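Local coordinates for chloramphenicol acetyltransferase (Aliivibrio fischeri, PDB 6PXA), which probably transfers the acetyl group of acetyl-CoA to chloramphenicol, as a trimeric member of the hexapeptide-repeat acyltransferases, at residues D69-G74 / A83-A88; G120-G125 / P138-G143; S132-M137 / A150-T155. One frame throughout, in Å; residues are numbered along the deposited sequence.

From the N terminus, interaction 1 comes first. It closes the connection from strand 71-73 to 84-86, which runs through strand 78-80, and joins two walls across the core. A longer excursion with helix 105-108 follows before interaction 2 opens at 120-125. Interaction 3 opens at 132-137, before interaction 2 closes at 138-143, and itself closes at 150-155. Interactions 2 and 3 therefore cross, each pairing strands one coil apart on a different wall. Strand 71-73 lies next to 122-124 in one sheet, and 84-86 lies next to 135-136 in another. Interaction 1 thus packs together, across the core, the two sheets that interactions 2 and 3 continue.

Interaction 1 (D69-G74 / A83-A88); sequences DKLRIG and ATFMMA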
loop_
_atom_site.group_PDB
_atom_site.type_symbol
_atom_site.label_atom_id
_atom_site.label_comp_id
_atom_site.label_asym_id
_atom_site.label_seq_id
_atom_site.Cartn_x
_atom_site.Cartn_y
_atom_site.Cartn_z
ATOM N N ASP B 69 2.317 22.081 -10.915
ATOM C CA ASP B 69 0.983 21.499 -10.782
ATOM C C ASP B 69 0.417 21.770 -9.389
ATOM O O ASP B 69 1.110 21.655 -8.373
ATOM C CB ASP B 69 1.020 19.980 -11.063
ATOM C CG ASP B 69 1.387 19.665 -12.515
ATOM O OD1 ASP B 69 1.014 20.446 -13.430
ATOM O OD2 ASP B 69 2.123 18.677 -12.755
ATOM N N LYS B 70 -0.846 22.165 -9.341
ATOM C CA LYS B 70 -1.495 22.515 -8.091
ATOM C C LYS B 70 -2.461 21.402 -7.685
ATOM O O LYS B 70 -2.931 20.618 -8.517
ATOM C CB LYS B 70 -2.222 23.858 -8.208
ATOM C CG LYS B 70 -1.269 25.076 -8.248
ATOM C CD LYS B 70 -1.981 26.379 -8.515
ATOM C CE LYS B 70 -0.966 27.402 -9.081
ATOM N NZ LYS B 70 -1.583 28.687 -9.526
ATOM N N LEU B 71 -2.749 21.341 -6.387
ATOM C CA LEU B 71 -3.703 20.389 -5.821
ATOM C C LEU B 71 -4.929 21.176 -5.354
ATOM O O LEU B 71 -4.833 22.006 -4.449
ATOM C CB LEU B 71 -3.073 19.602 -4.669
ATOM C CG LEU B 71 -4.084 18.828 -3.814
ATOM C CD1 LEU B 71 -4.770 17.751 -4.640
ATOM C CD2 LEU B 71 -3.451 18.248 -2.554
ATOM N N ARG B 72 -6.080 20.925 -5.970
ATOM C CA ARG B 72 -7.297 21.653 -5.639
ATOM C C ARG B 72 -8.338 20.664 -5.127
ATOM O O ARG B 72 -8.660 19.684 -5.809
ATOM C CB ARG B 72 -7.822 22.426 -6.852
ATOM C CG ARG B 72 -6.773 23.208 -7.605
ATOM C CD ARG B 72 -7.480 24.161 -8.595
ATOM N NE ARG B 72 -7.008 24.024 -9.972
ATOM C CZ ARG B 72 -7.800 24.108 -11.048
ATOM N NH1 ARG B 72 -7.291 23.975 -12.266
ATOM N NH2 ARG B 72 -9.108 24.303 -10.909
ATOM N N ILE B 73 -8.855 20.919 -3.925
ATOM C CA ILE B 73 -9.822 20.046 -3.268
ATOM C C ILE B 73 -11.076 20.860 -2.972
ATOM O O ILE B 73 -10.996 22.030 -2.571
ATOM C CB ILE B 73 -9.235 19.431 -1.982
ATOM C CG1 ILE B 73 -8.087 18.474 -2.329
ATOM C CG2 ILE B 73 -10.307 18.711 -1.198
ATOM C CD1 ILE B 73 -7.212 18.072 -1.138
ATOM N N GLY B 74 -12.231 20.253 -3.233
ATOM C CA GLY B 74 -13.499 20.929 -3.118
ATOM C C GLY B 74 -13.972 21.010 -1.687
ATOM O O GLY B 74 -13.195 20.931 -0.733
ATOM N N ALA B 83 -4.294 8.521 2.850
ATOM C CA ALA B 83 -4.547 8.878 1.464
ATOM C C ALA B 83 -3.428 9.793 0.955
ATOM O O ALA B 83 -2.867 10.598 1.702
ATOM C CB ALA B 83 -5.920 9.543 1.334
ATOM N N THR B 84 -3.040 9.606 -0.298
ATOM C CA THR B 84 -1.829 10.223 -0.826
ATOM C C THR B 84 -2.122 10.885 -2.163
ATOM O O THR B 84 -2.719 10.264 -3.058
ATOM C CB THR B 84 -0.705 9.186 -0.981
ATOM O OG1 THR B 84 -0.352 8.676 0.315
ATOM C CG2 THR B 84 0.525 9.831 -1.590
ATOM N N PHE B 85 -1.722 12.152 -2.279
ATOM C CA PHE B 85 -1.748 12.908 -3.531
ATOM C C PHE B 85 -0.321 13.044 -4.049
ATOM O O PHE B 85 0.526 13.697 -3.424
ATOM C CB PHE B 85 -2.397 14.272 -3.323
ATOM C CG PHE B 85 -3.810 14.167 -2.816
ATOM C CD1 PHE B 85 -4.863 13.989 -3.702
ATOM C CD2 PHE B 85 -4.073 14.198 -1.455
ATOM C CE1 PHE B 85 -6.162 13.868 -3.234
ATOM C CE2 PHE B 85 -5.366 14.072 -0.975
ATOM C CZ PHE B 85 -6.418 13.912 -1.883
ATOM N N MET B 86 -0.049 12.419 -5.177
ATOM C CA MET B 86 1.294 12.490 -5.746
ATOM C C MET B 86 1.388 13.708 -6.655
ATOM O O MET B 86 0.655 13.800 -7.644
ATOM C CB MET B 86 1.616 11.212 -6.508
ATOM C CG MET B 86 1.593 9.960 -5.586
ATOM S SD MET B 86 2.926 9.825 -4.418
ATOM C CE MET B 86 4.205 9.195 -5.517
ATOM N N MET B 87 2.274 14.645 -6.314
ATOM C CA MET B 87 2.408 15.843 -7.120
ATOM C C MET B 87 3.715 15.748 -7.896
ATOM O O MET B 87 4.351 14.689 -7.921
ATOM C CB MET B 87 2.295 17.078 -6.233
ATOM C CG MET B 87 0.952 17.164 -5.441
ATOM S SD MET B 87 -0.527 16.984 -6.469
ATOM C CE MET B 87 -0.536 18.586 -7.328
ATOM N N ALA B 88 4.088 16.854 -8.562
ATOM C CA ALA B 88 5.339 17.002 -9.315
ATOM C C ALA B 88 5.386 16.154 -10.582
ATOM O O ALA B 88 6.477 15.820 -11.066
ATOM C CB ALA B 88 6.570 16.706 -8.446
#
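Leu71 and Phe85 meet in the core at about a right angle. The CD1 methyl of Leu71 approaches the ring obliquely, 3.9 Å from CD1 of Phe85. Its other methyl, CD2, lies 4.1 Å from Phe85 CG. Leu71 CG is anti to the backbone N (chi1 166°), and both branches reach the near part of the ring. Further along the same strand, Ile73 CD1 comes to 4.3 Å from Phe85 CZ. Met87 meets Leu71 nearer its backbone, at CB. The Met87 chain bends at chi2 and chi3 (-73°), and the CE methyl ends 3.8 Å from Leu71 CB. CE also sits 3.4 Å from Lys70 O and 3.6 Å from Asp69 O. The Asp69 carbonyl oxygen is buried and has no polar partner in the model.

No hydrogen bond joins 69-74 to 83-88. Outside them, Asp69 OD2 accepts from the backbone N of Ala119, and strand 71-73 bonds to 122-124. Val47, Thr122, Val124 and Ile136 pack around the apolar side chains. The contact is thus side-chain packing between two different walls of one coil. This is the filled interior of a left-handed parallel beta-helix, the fold of hexapeptide-repeat transferases.

Interaction 2 (G120-G125 / P138-G143); sequences GDTIVG and PGVHIG
The imidazole of His141 carries Ile123 on one face. The CG2 methyl of Ile123 stands 3.8 Å above the ring plane, shifted toward the rim near CE1. This is a CH-pi contact, with CG2 4.0 Å from the ring centroid. Ile123 CB and CD1 lie farther along the ring, near CG and CD2. His141 CG is anti to the backbone N (chi1 -175°). Both side chains are on the same face of the sheet, and they cross obliquely. ND1 is buried by the contact and has no polar partner in the model.

The backbones pair as parallel strands. Ile123 N donates to Val140 O at 3.1 Å, and Ile142 N donates to Ile123 O at 2.8 Å. Gly125 N gives a third bond, to Ile142 O. On the other face Val124 CG2 packs loosely on Ile142 CD1, at 4.3 Å. At the start of the pair a water takes over. It donates to Gly120 O, accepts from Gly139 N at 3.0 Å and is 2.6 Å from Thr122 OG1.

Asp121 turns away and forms a salt bridge with Arg72. Strand 122-124 also bonds to 71-73 on its other edge, while His141 and Gly143 bond to Val158 in the next coil. Val124 and Ile142 face inward, toward Phe85 and Ile136 respectively.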
loop_
_atom_site.group_PDB
_atom_site.type_symbol
_atom_site.label_atom_id
_atom_site.label_comp_id
_atom_site.label_asym_id
_atom_site.label_seq_id
_atom_site.Cartn_x
_atom_site.Cartn_y
_atom_site.Cartn_z
ATOM N N GLY B 120 -0.459 18.708 -15.109
ATOM C CA GLY B 120 -1.674 19.440 -14.846
ATOM C C GLY B 120 -2.090 19.279 -13.404
ATOM O O GLY B 120 -1.598 18.413 -12.665
ATOM N N ASP B 121 -3.043 20.114 -13.000
ATOM C CA ASP B 121 -3.508 20.109 -11.618
ATOM C C ASP B 121 -4.201 18.796 -11.237
ATOM O O ASP B 121 -4.853 18.143 -12.057
ATOM C CB ASP B 121 -4.495 21.257 -11.382
ATOM C CG ASP B 121 -3.830 22.639 -11.426
ATOM O OD1 ASP B 121 -2.576 22.745 -11.548
ATOM O OD2 ASP B 121 -4.582 23.640 -11.300
ATOM N N THR B 122 -4.063 18.429 -9.970
ATOM C CA THR B 122 -4.887 17.381 -9.365
ATOM C C THR B 122 -6.110 18.059 -8.761
ATOM O O THR B 122 -5.978 18.943 -7.907
ATOM C CB THR B 122 -4.114 16.598 -8.313
ATOM O OG1 THR B 122 -3.026 15.924 -8.956
ATOM C CG2 THR B 122 -5.001 15.544 -7.670
ATOM N N ILE B 123 -7.291 17.690 -9.243
ATOM C CA ILE B 123 -8.532 18.308 -8.815
ATOM C C ILE B 123 -9.390 17.235 -8.177
ATOM O O ILE B 123 -9.677 16.213 -8.811
ATOM C CB ILE B 123 -9.269 18.960 -9.988
ATOM C CG1 ILE B 123 -8.344 19.943 -10.702
ATOM C CG2 ILE B 123 -10.500 19.679 -9.479
ATOM C CD1 ILE B 123 -8.938 20.560 -11.955
ATOM N N VAL B 124 -9.817 17.484 -6.944
ATOM C CA VAL B 124 -10.856 16.701 -6.283
ATOM C C VAL B 124 -12.092 17.586 -6.139
ATOM O O VAL B 124 -12.022 18.685 -5.569
ATOM C CB VAL B 124 -10.383 16.154 -4.930
ATOM C CG1 VAL B 124 -11.488 15.296 -4.300
ATOM C CG2 VAL B 124 -9.115 15.318 -5.115
ATOM N N GLY B 125 -13.216 17.128 -6.694
ATOM C CA GLY B 125 -14.445 17.895 -6.668
ATOM C C GLY B 125 -15.063 17.905 -5.282
ATOM O O GLY B 125 -14.388 17.612 -4.294
ATOM N N PRO B 138 -0.606 11.978 -10.453
ATOM C CA PRO B 138 -0.648 13.369 -10.950
ATOM C C PRO B 138 -1.646 13.569 -12.072
ATOM O O PRO B 138 -1.868 12.688 -12.905
ATOM C CB PRO B 138 0.783 13.624 -11.449
ATOM C CG PRO B 138 1.654 12.590 -10.680
ATOM C CD PRO B 138 0.753 11.394 -10.548
ATOM N N GLY B 139 -2.251 14.761 -12.083
ATOM C CA GLY B 139 -3.087 15.214 -13.167
ATOM C C GLY B 139 -4.515 14.711 -13.188
ATOM O O GLY B 139 -5.253 15.095 -14.089
ATOM N N VAL B 140 -4.942 13.843 -12.241
ATOM C CA VAL B 140 -6.294 13.283 -12.315
ATOM C C VAL B 140 -7.336 14.284 -11.806
ATOM O O VAL B 140 -7.072 15.143 -10.953
ATOM C CB VAL B 140 -6.376 11.958 -11.542
ATOM C CG1 VAL B 140 -5.414 10.931 -12.126
ATOM C CG2 VAL B 140 -6.040 12.231 -10.159
ATOM N N HIS B 141 -8.545 14.169 -12.342
ATOM C CA HIS B 141 -9.692 14.945 -11.869
ATOM C C HIS B 141 -10.737 13.966 -11.321
ATOM O O HIS B 141 -11.220 13.096 -12.049
ATOM C CB HIS B 141 -10.242 15.818 -13.011
ATOM C CG HIS B 141 -11.346 16.756 -12.618
ATOM N ND1 HIS B 141 -12.097 16.606 -11.467
ATOM C CD2 HIS B 141 -11.856 17.838 -13.258
ATOM C CE1 HIS B 141 -13.006 17.567 -11.406
ATOM N NE2 HIS B 141 -12.883 18.322 -12.484
ATOM N N ILE B 142 -11.090 14.104 -10.051
ATOM C CA ILE B 142 -12.100 13.247 -9.417
ATOM C C ILE B 142 -13.363 14.074 -9.262
ATOM O O ILE B 142 -13.398 15.005 -8.456
ATOM C CB ILE B 142 -11.633 12.691 -8.063
ATOM C CG1 ILE B 142 -10.388 11.826 -8.240
ATOM C CG2 ILE B 142 -12.747 11.858 -7.391
ATOM C CD1 ILE B 142 -9.696 11.497 -6.932
ATOM N N GLY B 143 -14.407 13.713 -10.007
ATOM C CA GLY B 143 -15.615 14.511 -10.046
ATOM C C GLY B 143 -16.376 14.508 -8.730
ATOM O O GLY B 143 -16.165 13.688 -7.846
HETATM O O HOH W 1 -1.060 16.866 -10.325
#

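Interaction 3 (S132-M137 / A150-T155); sequences SEAMIM and ARAVIT
Arg151, Ile154 and Glu133 carry this contact. Glu133 and Arg151 lie side by side and point the same way. Arg151 grips the single oxygen OE2 of Glu133 with two nitrogens, side-on. Arg151 NH2 reaches Glu133 OE2 at 2.7 Å, on the syn side. NE meets OE2 on the anti side at 2.5 Å, a shortness that is doubtful as an exact length. OE2 lies in the guanidinium plane, and the two flat groups are 27° apart. A bend at chi2 of Arg151 (-68°) turns CD, which comes within 3.9 Å of Glu133 CB. OE1 of Glu133 forms a hydrogen bond with His38 of the same chain and a salt bridge with Arg48 of the third subunit. Arg151 NH1 bonds to Glu133 O of the third subunit, and NH2 also forms a salt bridge to a sulfate ion, probably from the crystallisation liquor.

Ile154 lies beside Ile136 on the inner face, pointing the same way, its CG1 3.7 Å from Ile136 CD1. Ile154 N donates to Met135 O at 2.9 Å, and Ile154 O accepts from Met137 N. Met135 N to Ala152 O, at 2.8 Å, continues the ladder. At the far end Met137 CG meets Thr155 CG2 at a tight 3.5 Å.

The charged pair sits at the subunit interface. Parallel strands a coil apart with inward isoleucines in line are typical of the left-handed beta-helix.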
loop_
_atom_site.group_PDB
_atom_site.type_symbol
_atom_site.label_atom_id
_atom_site.label_comp_id
_atom_site.label_asym_id
_atom_site.label_seq_id
_atom_site.Cartn_x
_atom_site.Cartn_y
_atom_site.Cartn_z
ATOM N N SER B 132 -8.936 5.042 2.909
ATOM C CA SER B 132 -7.630 5.006 3.546
ATOM C C SER B 132 -6.593 4.455 2.580
ATOM O O SER B 132 -6.841 3.473 1.878
ATOM C CB SER B 132 -7.669 4.158 4.814
ATOM O OG SER B 132 -6.425 4.251 5.511
ATOM N N GLU B 133 -5.453 5.135 2.502
ATOM C CA GLU B 133 -4.286 4.654 1.760
ATOM C C GLU B 133 -4.540 4.574 0.261
ATOM O O GLU B 133 -3.766 3.941 -0.488
ATOM C CB GLU B 133 -3.819 3.289 2.333
ATOM C CG GLU B 133 -3.216 3.450 3.719
ATOM C CD GLU B 133 -2.589 2.176 4.281
ATOM O OE1 GLU B 133 -2.462 2.128 5.503
ATOM O OE2 GLU B 133 -2.213 1.262 3.518
ATOM N N ALA B 134 -5.569 5.262 -0.225
ATOM C CA ALA B 134 -5.694 5.425 -1.657
ATOM C C ALA B 134 -4.559 6.325 -2.126
ATOM O O ALA B 134 -4.025 7.137 -1.358
ATOM C CB ALA B 134 -7.056 6.026 -2.035
ATOM N N MET B 135 -4.123 6.111 -3.356
ATOM C CA MET B 135 -3.083 6.933 -3.954
ATOM C C MET B 135 -3.606 7.569 -5.229
ATOM O O MET B 135 -3.992 6.857 -6.166
ATOM C CB MET B 135 -1.825 6.127 -4.249
ATOM C CG MET B 135 -0.596 7.017 -4.291
ATOM S SD MET B 135 0.872 6.226 -4.987
ATOM C CE MET B 135 1.732 5.828 -3.458
ATOM N N ILE B 136 -3.563 8.898 -5.268
ATOM C CA ILE B 136 -4.073 9.726 -6.366
ATOM C C ILE B 136 -2.876 10.220 -7.184
ATOM O O ILE B 136 -2.053 11.001 -6.689
ATOM C CB ILE B 136 -4.881 10.913 -5.830
ATOM C CG1 ILE B 136 -5.941 10.453 -4.835
ATOM C CG2 ILE B 136 -5.553 11.647 -6.961
ATOM C CD1 ILE B 136 -6.936 9.520 -5.458
ATOM N N MET B 137 -2.762 9.763 -8.425
ATOM C CA MET B 137 -1.584 10.055 -9.239
ATOM C C MET B 137 -1.709 11.430 -9.901
ATOM O O MET B 137 -2.786 12.030 -9.902
ATOM C CB MET B 137 -1.392 8.943 -10.267
ATOM C CG MET B 137 -1.173 7.534 -9.670
ATOM S SD MET B 137 0.318 7.351 -8.721
ATOM C CE MET B 137 -0.166 8.006 -7.249
ATOM N N ALA B 150 -10.613 2.358 -0.339
ATOM C CA ALA B 150 -9.359 2.167 0.371
ATOM C C ALA B 150 -8.373 1.469 -0.557
ATOM O O ALA B 150 -8.751 0.565 -1.310
ATOM C CB ALA B 150 -9.586 1.338 1.645
ATOM N N ARG B 151 -7.131 1.962 -0.577
ATOM C CA ARG B 151 -6.011 1.377 -1.325
ATOM C C ARG B 151 -6.151 1.515 -2.840
ATOM O O ARG B 151 -5.301 1.001 -3.578
ATOM C CB ARG B 151 -5.801 -0.120 -0.979
ATOM C CG ARG B 151 -5.057 -0.413 0.334
ATOM C CD ARG B 151 -3.578 -0.000 0.279
ATOM N NE ARG B 151 -2.937 -0.188 1.582
ATOM C CZ ARG B 151 -2.570 -1.379 2.079
ATOM N NH1 ARG B 151 -2.742 -2.493 1.375
ATOM N NH2 ARG B 151 -1.993 -1.462 3.274
ATOM N N ALA B 152 -7.172 2.209 -3.335
ATOM C CA ALA B 152 -7.286 2.423 -4.766
ATOM C C ALA B 152 -6.086 3.208 -5.299
ATOM O O ALA B 152 -5.462 4.004 -4.593
ATOM C CB ALA B 152 -8.576 3.173 -5.096
ATOM N N VAL B 153 -5.732 2.933 -6.541
ATOM C CA VAL B 153 -4.647 3.630 -7.224
ATOM C C VAL B 153 -5.270 4.310 -8.444
ATOM O O VAL B 153 -5.607 3.657 -9.447
ATOM C CB VAL B 153 -3.506 2.688 -7.606
ATOM C CG1 VAL B 153 -2.369 3.485 -8.331
ATOM C CG2 VAL B 153 -2.974 1.969 -6.358
ATOM N N ILE B 154 -5.477 5.611 -8.339
ATOM C CA ILE B 154 -6.299 6.368 -9.280
ATOM C C ILE B 154 -5.363 7.051 -10.269
ATOM O O ILE B 154 -4.584 7.936 -9.888
ATOM C CB ILE B 154 -7.181 7.382 -8.545
ATOM C CG1 ILE B 154 -8.044 6.629 -7.536
ATOM C CG2 ILE B 154 -8.058 8.138 -9.524
ATOM C CD1 ILE B 154 -9.029 5.638 -8.204
ATOM N N THR B 155 -5.385 6.599 -11.522
ATOM C CA THR B 155 -4.537 7.199 -12.550
ATOM C C THR B 155 -5.326 7.824 -13.689
ATOM O O THR B 155 -4.716 8.429 -14.573
ATOM C CB THR B 155 -3.577 6.161 -13.153
ATOM O OG1 THR B 155 -4.344 5.132 -13.778
ATOM C CG2 THR B 155 -2.693 5.548 -12.091
#